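Local coordinates for cytochrome c family protein (Geobacter sulfurreducens, PDB 3OUQ) that carries a chain of covalently bound c-type hemes and probably passes electrons along them, this piece being the N-terminal hexaheme part of a dodecaheme cytochrome, at residues V98-H101 against E102-V105; M146-V150 against A151-G155; E109-C112 against R113-H116. All coordinates share one frame; numbering follows the deposited sequence.

Interaction 1 (V98-H101 against E102-V105). With HEC (heme c), chain E.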
loop_
_atom_site.group_PDB
_atom_site.type_symbol
_atom_site.label_atom_id
_atom_site.label_comp_id
_atom_site.label_asym_id
_atom_site.label_seq_id
_atom_site.Cartn_x
_atom_site.Cartn_y
_atom_site.Cartn_z
ATOM N N VAL A 98 6.448 -0.170 -16.080
ATOM C CA VAL A 98 6.845 0.588 -14.904
ATOM C C VAL A 98 5.759 1.460 -14.303
ATOM O O VAL A 98 5.139 2.252 -15.003
ATOM C CB VAL A 98 8.042 1.507 -15.217
ATOM C CG1 VAL A 98 8.463 2.257 -13.964
ATOM C CG2 VAL A 98 9.194 0.692 -15.777
ATOM N N PHE A 99 5.530 1.313 -13.002
ATOM C CA PHE A 99 4.552 2.148 -12.326
ATOM C C PHE A 99 5.256 3.180 -11.448
ATOM O O PHE A 99 6.118 2.845 -10.643
ATOM C CB PHE A 99 3.615 1.344 -11.435
ATOM C CG PHE A 99 2.618 2.203 -10.718
ATOM C CD1 PHE A 99 1.467 2.634 -11.361
ATOM C CD2 PHE A 99 2.882 2.677 -9.441
ATOM C CE1 PHE A 99 0.594 3.519 -10.746
ATOM C CE2 PHE A 99 2.011 3.567 -8.818
ATOM C CZ PHE A 99 0.867 3.992 -9.478
ATOM N N SER A 100 4.874 4.437 -11.599
ATOM C CA SER A 100 5.468 5.505 -10.816
ATOM C C SER A 100 4.388 6.266 -10.037
ATOM O O SER A 100 3.247 6.380 -10.488
ATOM C CB SER A 100 6.213 6.456 -11.748
ATOM O OG SER A 100 6.562 7.661 -11.091
ATOM N N HIS A 101 4.746 6.765 -8.858
ATOM C CA HIS A 101 3.814 7.537 -8.046
ATOM C C HIS A 101 3.993 9.013 -8.372
ATOM O O HIS A 101 3.066 9.806 -8.226
ATOM C CB HIS A 101 4.070 7.316 -6.556
ATOM C CG HIS A 101 3.553 6.012 -6.033
ATOM N ND1 HIS A 101 4.162 4.797 -6.248
ATOM C CD2 HIS A 101 2.459 5.743 -5.280
ATOM C CE1 HIS A 101 3.432 3.858 -5.625
ATOM N NE2 HIS A 101 2.385 4.382 -5.022
ATOM N N GLU A 102 5.196 9.374 -8.811
ATOM C CA GLU A 102 5.502 10.755 -9.177
ATOM C C GLU A 102 4.514 11.187 -10.237
ATOM O O GLU A 102 4.160 12.358 -10.338
ATOM C CB GLU A 102 6.914 10.864 -9.751
ATOM C CG GLU A 102 7.982 10.312 -8.839
ATOM C CD GLU A 102 8.367 8.886 -9.174
ATOM O OE1 GLU A 102 9.128 8.700 -10.152
ATOM O OE2 GLU A 102 7.906 7.957 -8.467
ATOM N N VAL A 103 4.084 10.220 -11.036
ATOM C CA VAL A 103 3.132 10.471 -12.101
ATOM C C VAL A 103 1.696 10.394 -11.596
ATOM O O VAL A 103 0.914 11.310 -11.814
ATOM C CB VAL A 103 3.306 9.451 -13.260
ATOM C CG1 VAL A 103 2.128 9.536 -14.219
ATOM C CG2 VAL A 103 4.593 9.725 -14.006
ATOM N N HIS A 104 1.362 9.319 -10.889
ATOM C CA HIS A 104 -0.001 9.123 -10.416
ATOM C C HIS A 104 -0.574 9.887 -9.244
ATOM O O HIS A 104 -1.669 10.442 -9.347
ATOM C CB HIS A 104 -0.234 7.643 -10.176
ATOM C CG HIS A 104 -0.180 6.837 -11.428
ATOM N ND1 HIS A 104 0.988 6.466 -12.053
ATOM C CD2 HIS A 104 -1.183 6.399 -12.228
ATOM C CE1 HIS A 104 0.662 5.836 -13.185
ATOM N NE2 HIS A 104 -0.647 5.771 -13.334
ATOM N N VAL A 105 0.128 9.898 -8.120
ATOM C CA VAL A 105 -0.387 10.580 -6.944
ATOM C C VAL A 105 -0.699 12.045 -7.221
ATOM O O VAL A 105 -1.808 12.510 -6.969
ATOM C CB VAL A 105 0.592 10.447 -5.777
ATOM C CG1 VAL A 105 0.120 11.287 -4.600
ATOM C CG2 VAL A 105 0.705 8.978 -5.381
HETATM FE FE HEC E . 1.063 3.339 -3.939
HETATM C CHA HEC E . 3.247 0.664 -4.022
HETATM C CHB HEC E . 2.050 4.007 -0.712
HETATM C CHC HEC E . -0.919 6.110 -3.953
HETATM C CHD HEC E . -0.442 2.149 -6.719
HETATM N NA HEC E . 2.331 2.491 -2.651
HETATM C C1A HEC E . 3.195 1.428 -2.870
HETATM C C2A HEC E . 3.876 1.059 -1.642
HETATM C C3A HEC E . 3.507 1.939 -0.671
HETATM C C4A HEC E . 2.545 2.840 -1.306
HETATM C CMA HEC E . 4.080 2.035 0.739
HETATM C CAA HEC E . 4.797 -0.135 -1.503
HETATM C CBA HEC E . 4.091 -1.322 -0.901
HETATM C CGA HEC E . 5.030 -2.489 -0.687
HETATM O O1A HEC E . 4.615 -3.489 -0.066
HETATM O O2A HEC E . 6.191 -2.409 -1.145
HETATM N NB HEC E . 0.711 4.794 -2.661
HETATM C C1B HEC E . 1.243 4.941 -1.369
HETATM C C2B HEC E . 0.871 6.220 -0.809
HETATM C C3B HEC E . 0.095 6.858 -1.742
HETATM C C4B HEC E . -0.052 5.939 -2.867
HETATM C CMB HEC E . 1.281 6.726 0.550
HETATM C CAB HEC E . -0.505 8.264 -1.642
HETATM C CBB HEC E . 0.480 9.417 -1.660
HETATM N NC HEC E . -0.396 3.974 -5.093
HETATM C C1C HEC E . -1.110 5.159 -4.991
HETATM C C2C HEC E . -2.112 5.230 -6.044
HETATM C C3C HEC E . -2.014 4.099 -6.764
HETATM C C4C HEC E . -0.943 3.327 -6.177
HETATM C CMC HEC E . -3.073 6.360 -6.307
HETATM C CAC HEC E . -2.857 3.692 -7.977
HETATM C CBC HEC E . -2.947 4.718 -9.106
HETATM N ND HEC E . 1.409 1.794 -5.152
HETATM C C1D HEC E . 0.710 1.477 -6.298
HETATM C C2D HEC E . 1.324 0.349 -6.993
HETATM C C3D HEC E . 2.300 -0.119 -6.186
HETATM C C4D HEC E . 2.381 0.799 -5.073
HETATM C CMD HEC E . 1.059 -0.129 -8.417
HETATM C CAD HEC E . 3.019 -1.450 -6.273
HETATM C CBD HEC E . 2.041 -2.496 -5.792
HETATM C CGD HEC E . 2.728 -3.679 -5.151
HETATM O O1D HEC E . 3.465 -3.458 -4.155
HETATM O O2D HEC E . 2.527 -4.822 -5.642
#
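His104 reaches back over the turn to Phe99 and Ser100, which lead into its short helix. Its CB lies 3.7 Å from Ser100 O, and CG, held anti to the carbonyl carbon (chi1 -65°), sits beside Phe99 CE1. At ND1 the ring donates to Ser100 O over 2.7 Å, the N-H...O angle 151° and the oxygen a little out of the ring plane. CE1 and CD2 of His104 both lie beneath Phe99 CE1, which stands over the centre of the imidazole in an offset stack with planes 30° apart, and CD2 also comes near CBC of the chain E heme. NE2, at the tip, binds the iron of a further heme whose other axial ligand is His142. A phenylalanine in place of His104 would probably leave that iron short of one axial ligand and remove the ND1 bond to Ser100 O. His101 gives NE2 to the iron of the chain E heme at 2.0 Å, so this HxxH pairing, characteristic of the cytochrome c7/c3 fold, sends distal ligands to two different hemes. The Phe99 face turned from His104 is covered by the heme methyl CMD, 3.5 Å from Phe99 CD2. Val105 CG2 meets the edge of the His101 ring at CD2, 3.7 Å away, while Val105 N donates to His101 O. At the N-cap, Ser100 OG takes a weak capping bond from Glu102 N.

Interaction 2 (M146-V150 against A151-G155). With HEC (heme c), chain G.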
loop_
_atom_site.group_PDB
_atom_site.type_symbol
_atom_site.label_atom_id
_atom_site.label_comp_id
_atom_site.label_asym_id
_atom_site.label_seq_id
_atom_site.Cartn_x
_atom_site.Cartn_y
_atom_site.Cartn_z
ATOM N N MET A 146 -11.419 7.015 -17.581
ATOM C CA MET A 146 -10.515 7.662 -16.639
ATOM C C MET A 146 -9.172 8.017 -17.274
ATOM O O MET A 146 -8.807 9.188 -17.367
ATOM C CB MET A 146 -10.294 6.729 -15.446
ATOM C CG MET A 146 -10.612 7.337 -14.096
ATOM S SD MET A 146 -9.125 7.824 -13.226
ATOM C CE MET A 146 -8.647 9.235 -14.223
ATOM N N ALA A 147 -8.441 6.993 -17.705
ATOM C CA ALA A 147 -7.136 7.175 -18.326
ATOM C C ALA A 147 -7.062 6.359 -19.610
ATOM O O ALA A 147 -7.935 5.529 -19.869
ATOM C CB ALA A 147 -6.047 6.740 -17.371
ATOM N N PHE A 148 -6.016 6.581 -20.404
ATOM C CA PHE A 148 -5.881 5.863 -21.658
ATOM C C PHE A 148 -6.044 4.364 -21.488
ATOM O O PHE A 148 -5.535 3.769 -20.535
ATOM C CB PHE A 148 -4.555 6.206 -22.340
ATOM C CG PHE A 148 -3.332 5.883 -21.533
ATOM C CD1 PHE A 148 -2.873 4.573 -21.422
ATOM C CD2 PHE A 148 -2.584 6.904 -20.957
ATOM C CE1 PHE A 148 -1.681 4.285 -20.754
ATOM C CE2 PHE A 148 -1.395 6.630 -20.289
ATOM C CZ PHE A 148 -0.941 5.317 -20.190
ATOM N N THR A 149 -6.778 3.763 -22.418
ATOM C CA THR A 149 -7.060 2.339 -22.378
ATOM C C THR A 149 -5.824 1.455 -22.360
ATOM O O THR A 149 -4.764 1.809 -22.866
ATOM C CB THR A 149 -7.964 1.903 -23.566
ATOM O OG1 THR A 149 -8.405 0.557 -23.360
ATOM C CG2 THR A 149 -7.203 1.968 -24.886
ATOM N N VAL A 150 -5.997 0.285 -21.764
ATOM C CA VAL A 150 -4.952 -0.707 -21.642
ATOM C C VAL A 150 -4.995 -1.600 -22.891
ATOM O O VAL A 150 -4.058 -2.358 -23.169
ATOM C CB VAL A 150 -5.190 -1.537 -20.365
ATOM C CG1 VAL A 150 -6.301 -2.554 -20.583
ATOM C CG2 VAL A 150 -3.925 -2.186 -19.937
ATOM N N ALA A 151 -6.101 -1.506 -23.636
ATOM C CA ALA A 151 -6.288 -2.265 -24.871
ATOM C C ALA A 151 -5.590 -1.437 -25.949
ATOM O O ALA A 151 -6.229 -0.771 -26.762
ATOM C CB ALA A 151 -7.778 -2.404 -25.183
ATOM N N GLY A 152 -4.266 -1.490 -25.938
ATOM C CA GLY A 152 -3.478 -0.709 -26.866
ATOM C C GLY A 152 -2.626 0.201 -25.997
ATOM O O GLY A 152 -2.632 0.060 -24.777
ATOM N N ASN A 153 -1.902 1.131 -26.601
ATOM C CA ASN A 153 -1.060 2.036 -25.833
ATOM C C ASN A 153 0.078 1.281 -25.135
ATOM O O ASN A 153 0.752 1.833 -24.266
ATOM C CB ASN A 153 -1.905 2.779 -24.794
ATOM C CG ASN A 153 -3.020 3.594 -25.421
ATOM O OD1 ASN A 153 -2.770 4.517 -26.192
ATOM N ND2 ASN A 153 -4.256 3.261 -25.089
ATOM N N CYS A 154 0.289 0.027 -25.536
ATOM C CA CYS A 154 1.332 -0.835 -24.969
ATOM C C CYS A 154 2.628 -0.116 -24.627
ATOM O O CYS A 154 3.208 -0.319 -23.558
ATOM C CB CYS A 154 1.678 -1.964 -25.938
ATOM S SG CYS A 154 0.265 -2.884 -26.612
ATOM N N GLY A 155 3.085 0.711 -25.559
ATOM C CA GLY A 155 4.330 1.427 -25.378
ATOM C C GLY A 155 4.317 2.494 -24.311
ATOM O O GLY A 155 5.379 2.902 -23.846
HETATM FE FE HEC G . 0.718 -4.869 -20.299
HETATM C CHA HEC G . 1.403 -7.238 -17.997
HETATM C CHB HEC G . 1.739 -7.035 -22.787
HETATM C CHC HEC G . -0.419 -2.657 -22.648
HETATM C CHD HEC G . 0.752 -2.460 -17.891
HETATM N NA HEC G . 1.372 -6.745 -20.372
HETATM C C1A HEC G . 1.455 -7.627 -19.319
HETATM C C2A HEC G . 1.873 -8.932 -19.749
HETATM C C3A HEC G . 2.160 -8.830 -21.055
HETATM C C4A HEC G . 1.818 -7.478 -21.469
HETATM C CMA HEC G . 2.792 -9.941 -21.879
HETATM C CAA HEC G . 1.835 -10.215 -18.962
HETATM C CBA HEC G . 0.419 -10.759 -18.798
HETATM C CGA HEC G . -0.222 -11.140 -20.123
HETATM O O1A HEC G . 0.409 -11.915 -20.872
HETATM O O2A HEC G . -1.346 -10.671 -20.414
HETATM N NB HEC G . 0.589 -4.885 -22.283
HETATM C C1B HEC G . 1.080 -5.854 -23.168
HETATM C C2B HEC G . 0.688 -5.522 -24.525
HETATM C C3B HEC G . -0.031 -4.390 -24.474
HETATM C C4B HEC G . -0.005 -3.927 -23.101
HETATM C CMB HEC G . 1.006 -6.282 -25.796
HETATM C CAB HEC G . -0.861 -3.877 -25.641
HETATM C CBB HEC G . -2.369 -3.983 -25.481
HETATM N NC HEC G . 0.104 -3.003 -20.255
HETATM C C1C HEC G . -0.379 -2.219 -21.301
HETATM C C2C HEC G . -0.774 -0.915 -20.806
HETATM C C3C HEC G . -0.430 -0.837 -19.509
HETATM C C4C HEC G . 0.131 -2.145 -19.149
HETATM C CMC HEC G . -1.458 0.189 -21.570
HETATM C CAC HEC G . -0.368 0.431 -18.675
HETATM C CBC HEC G . -1.716 0.958 -18.231
HETATM N ND HEC G . 1.082 -4.833 -18.370
HETATM C C1D HEC G . 1.215 -3.732 -17.540
HETATM C C2D HEC G . 1.599 -4.162 -16.215
HETATM C C3D HEC G . 1.624 -5.506 -16.234
HETATM C C4D HEC G . 1.298 -5.918 -17.561
HETATM C CMD HEC G . 1.938 -3.320 -15.005
HETATM C CAD HEC G . 1.939 -6.488 -15.119
HETATM C CBD HEC G . 0.846 -6.567 -14.092
HETATM C CGD HEC G . 0.962 -7.795 -13.229
HETATM O O1D HEC G . 0.207 -7.902 -12.242
HETATM O O2D HEC G . 1.802 -8.662 -13.544
#
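Phe148 crosses Asn153 at a slant, its CD1 3.9 Å from Asn153 CB, with the ring and amide planes 55° apart. The preceding residues, Met146 and Ala147, touch another heme, and the Phe148 ring also meets that of His142, an axial ligand of this second heme. Phe148 O accepts from ND1 of the same histidine. Thr149 comes next and makes two bonds forward. Its OG1, anti to the backbone N (chi1 -170°), accepts from Ala151 N at 3.1 Å and in a fairly straight line of 162°. The carbonyl O of Thr149 takes the amide of Asn153 through ND2 at 2.7 Å, the donor lying somewhat off the carbonyl plane. Val150 turns its CG2 onto the heme c of chain G, 3.5 Å from C2C, and leans on Met129 and Met132 of helix 129-133. Its O receives a weak bond from Gly152 N, closing an inverse gamma turn centred on Ala151. Gly152 then adopts backbone angles at which a side chain would collide with the preceding carbonyl, and the chain runs on to Cys154, the first cysteine of a c-type CxxCH site, whose SG is joined to heme CAB at 1.8 Å. Side-chain hydroxyl and amide thus supplement a weak backbone bond in the turn, so that polar side-chain groups link the loop to the residues leading to the Cys154 thioether.

Interaction 3 (E109-C112 against R113-H116). With HEC (heme c), chain E.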
loop_
_atom_site.group_PDB
_atom_site.type_symbol
_atom_site.label_atom_id
_atom_site.label_comp_id
_atom_site.label_asym_id
_atom_site.label_seq_id
_atom_site.Cartn_x
_atom_site.Cartn_y
_atom_site.Cartn_z
ATOM N N GLU A 109 -4.882 14.055 -7.106
ATOM C CA GLU A 109 -5.006 15.003 -6.004
ATOM C C GLU A 109 -4.404 14.481 -4.710
ATOM O O GLU A 109 -4.823 14.878 -3.631
ATOM C CB GLU A 109 -6.477 15.356 -5.764
ATOM C CG GLU A 109 -7.148 16.040 -6.939
ATOM C CD GLU A 109 -7.253 15.130 -8.143
ATOM O OE1 GLU A 109 -7.960 14.101 -8.052
ATOM O OE2 GLU A 109 -6.623 15.434 -9.179
ATOM N N GLY A 110 -3.427 13.586 -4.823
ATOM C CA GLY A 110 -2.779 13.037 -3.646
ATOM C C GLY A 110 -3.445 11.832 -3.002
ATOM O O GLY A 110 -2.977 11.358 -1.974
ATOM N N LYS A 111 -4.526 11.326 -3.589
ATOM C CA LYS A 111 -5.225 10.170 -3.026
ATOM C C LYS A 111 -4.315 8.945 -2.976
ATOM O O LYS A 111 -3.345 8.872 -3.723
ATOM C CB LYS A 111 -6.465 9.851 -3.859
ATOM C CG LYS A 111 -7.508 10.965 -3.902
ATOM C CD LYS A 111 -8.681 10.557 -4.793
ATOM C CE LYS A 111 -9.783 11.604 -4.795
ATOM N NZ LYS A 111 -10.908 11.193 -5.683
ATOM N N CYS A 112 -4.616 7.993 -2.095
ATOM C CA CYS A 112 -3.798 6.786 -1.976
ATOM C C CYS A 112 -4.652 5.545 -1.852
ATOM O O CYS A 112 -4.359 4.518 -2.460
ATOM C CB CYS A 112 -2.899 6.833 -0.740
ATOM S SG CYS A 112 -1.910 8.338 -0.509
ATOM N N ARG A 113 -5.700 5.631 -1.043
ATOM C CA ARG A 113 -6.562 4.486 -0.838
ATOM C C ARG A 113 -7.348 4.104 -2.088
ATOM O O ARG A 113 -7.896 2.999 -2.158
ATOM C CB ARG A 113 -7.507 4.742 0.336
ATOM C CG ARG A 113 -6.787 4.855 1.668
ATOM C CD ARG A 113 -7.743 5.049 2.821
ATOM N NE ARG A 113 -8.686 3.942 2.925
ATOM C CZ ARG A 113 -10.005 4.081 2.836
ATOM N NH1 ARG A 113 -10.537 5.286 2.640
ATOM N NH2 ARG A 113 -10.791 3.016 2.947
ATOM N N THR A 114 -7.385 5.006 -3.072
ATOM C CA THR A 114 -8.090 4.753 -4.329
ATOM C C THR A 114 -7.605 3.435 -4.912
ATOM O O THR A 114 -8.369 2.684 -5.525
ATOM C CB THR A 114 -7.809 5.821 -5.411
ATOM O OG1 THR A 114 -7.844 7.135 -4.847
ATOM C CG2 THR A 114 -8.861 5.733 -6.489
ATOM N N CYS A 115 -6.320 3.165 -4.724
ATOM C CA CYS A 115 -5.740 1.939 -5.230
ATOM C C CYS A 115 -5.507 0.971 -4.089
ATOM O O CYS A 115 -6.032 -0.140 -4.077
ATOM C CB CYS A 115 -4.410 2.227 -5.926
ATOM S SG CYS A 115 -4.487 3.479 -7.244
ATOM N N HIS A 116 -4.724 1.413 -3.116
ATOM C CA HIS A 116 -4.376 0.580 -1.979
ATOM C C HIS A 116 -5.528 -0.006 -1.167
ATOM O O HIS A 116 -5.351 -1.023 -0.497
ATOM C CB HIS A 116 -3.401 1.354 -1.105
ATOM C CG HIS A 116 -2.080 1.574 -1.768
ATOM N ND1 HIS A 116 -1.165 0.573 -2.002
ATOM C CD2 HIS A 116 -1.551 2.689 -2.329
ATOM C CE1 HIS A 116 -0.143 1.101 -2.681
ATOM N NE2 HIS A 116 -0.329 2.384 -2.905
HETATM FE FE HEC E . 1.063 3.339 -3.939
HETATM C CHA HEC E . 3.247 0.664 -4.022
HETATM C CHB HEC E . 2.050 4.007 -0.712
HETATM C CHC HEC E . -0.919 6.110 -3.953
HETATM C CHD HEC E . -0.442 2.149 -6.719
HETATM N NA HEC E . 2.331 2.491 -2.651
HETATM C C1A HEC E . 3.195 1.428 -2.870
HETATM C C2A HEC E . 3.876 1.059 -1.642
HETATM C C3A HEC E . 3.507 1.939 -0.671
HETATM C C4A HEC E . 2.545 2.840 -1.306
HETATM C CMA HEC E . 4.080 2.035 0.739
HETATM C CAA HEC E . 4.797 -0.135 -1.503
HETATM C CBA HEC E . 4.091 -1.322 -0.901
HETATM C CGA HEC E . 5.030 -2.489 -0.687
HETATM O O1A HEC E . 4.615 -3.489 -0.066
HETATM O O2A HEC E . 6.191 -2.409 -1.145
HETATM N NB HEC E . 0.711 4.794 -2.661
HETATM C C1B HEC E . 1.243 4.941 -1.369
HETATM C C2B HEC E . 0.871 6.220 -0.809
HETATM C C3B HEC E . 0.095 6.858 -1.742
HETATM C C4B HEC E . -0.052 5.939 -2.867
HETATM C CMB HEC E . 1.281 6.726 0.550
HETATM C CAB HEC E . -0.505 8.264 -1.642
HETATM C CBB HEC E . 0.480 9.417 -1.660
HETATM N NC HEC E . -0.396 3.974 -5.093
HETATM C C1C HEC E . -1.110 5.159 -4.991
HETATM C C2C HEC E . -2.112 5.230 -6.044
HETATM C C3C HEC E . -2.014 4.099 -6.764
HETATM C C4C HEC E . -0.943 3.327 -6.177
HETATM C CMC HEC E . -3.073 6.360 -6.307
HETATM C CAC HEC E . -2.857 3.692 -7.977
HETATM C CBC HEC E . -2.947 4.718 -9.106
HETATM N ND HEC E . 1.409 1.794 -5.152
HETATM C C1D HEC E . 0.710 1.477 -6.298
HETATM C C2D HEC E . 1.324 0.349 -6.993
HETATM C C3D HEC E . 2.300 -0.119 -6.186
HETATM C C4D HEC E . 2.381 0.799 -5.073
HETATM C CMD HEC E . 1.059 -0.129 -8.417
HETATM C CAD HEC E . 3.019 -1.450 -6.273
HETATM C CBD HEC E . 2.041 -2.496 -5.792
HETATM C CGD HEC E . 2.728 -3.679 -5.151
HETATM O O1D HEC E . 3.465 -3.458 -4.155
HETATM O O2D HEC E . 2.527 -4.822 -5.642
#
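Thr114 lays its OG1 against the aliphatic part of Lys111, 3.2 Å from CB and 3.5 Å from CD, as the two side chains pass at a slant. Beyond CG the lysine chain is fully extended, carrying NZ off from the helix. Between them Cys112 occupies the N-cap of helix 113-116, and its carbonyl O is gripped twice. His116 N approaches Cys112 O in the carbonyl plane at 3.2 Å, whereas Cys115 N comes to the same oxygen from above that plane, 48° out of it, at 3.3 Å. The single helical turn closed by these bonds sets three heme-binding side chains at one porphyrin. Cys112 SG, anti to its carbonyl carbon (chi1 -50°), is bonded to heme CAB at 1.8 Å, and Cys115 SG is bonded to CAC at the same length. His116 NE2 binds the iron at 2.0 Å, the imidazole standing on the heme with Cys112 O near its plane at the edge; His101 supplies the other axial nitrogen. Arg113 forms a salt bridge through NE with Glu53 and touches another heme, while its backbone N donates to Asp73, so the start of the helix is tied to an earlier part of the chain. Two thioethers with two residues between them, followed directly by the proximal histidine, make up the CxxCH heme-attachment motif of c-type cytochromes, here in a bis-histidine site.

Along the chain the order is interaction 1, interaction 3, interaction 2, all within the same cytochrome c7-type portion, in the second half of this hexaheme fragment. Interactions 1 and 3 have centres about 11 Å apart and serve the same heme c of chain E from opposite axial positions. They also touch directly: Val105 O and Gly110 N lie 2.9 Å apart, a probable hydrogen bond, in the connection between helix 101-104 and helix 113-116. Interaction 2 leads into helix 154-157 near the C-terminal end, its centre about 15 Å from that of interaction 1 and about 20 Å from that of interaction 3, without contact to either. His142 relates it to interaction 1, consistent with electron transfer between closely spaced hemes.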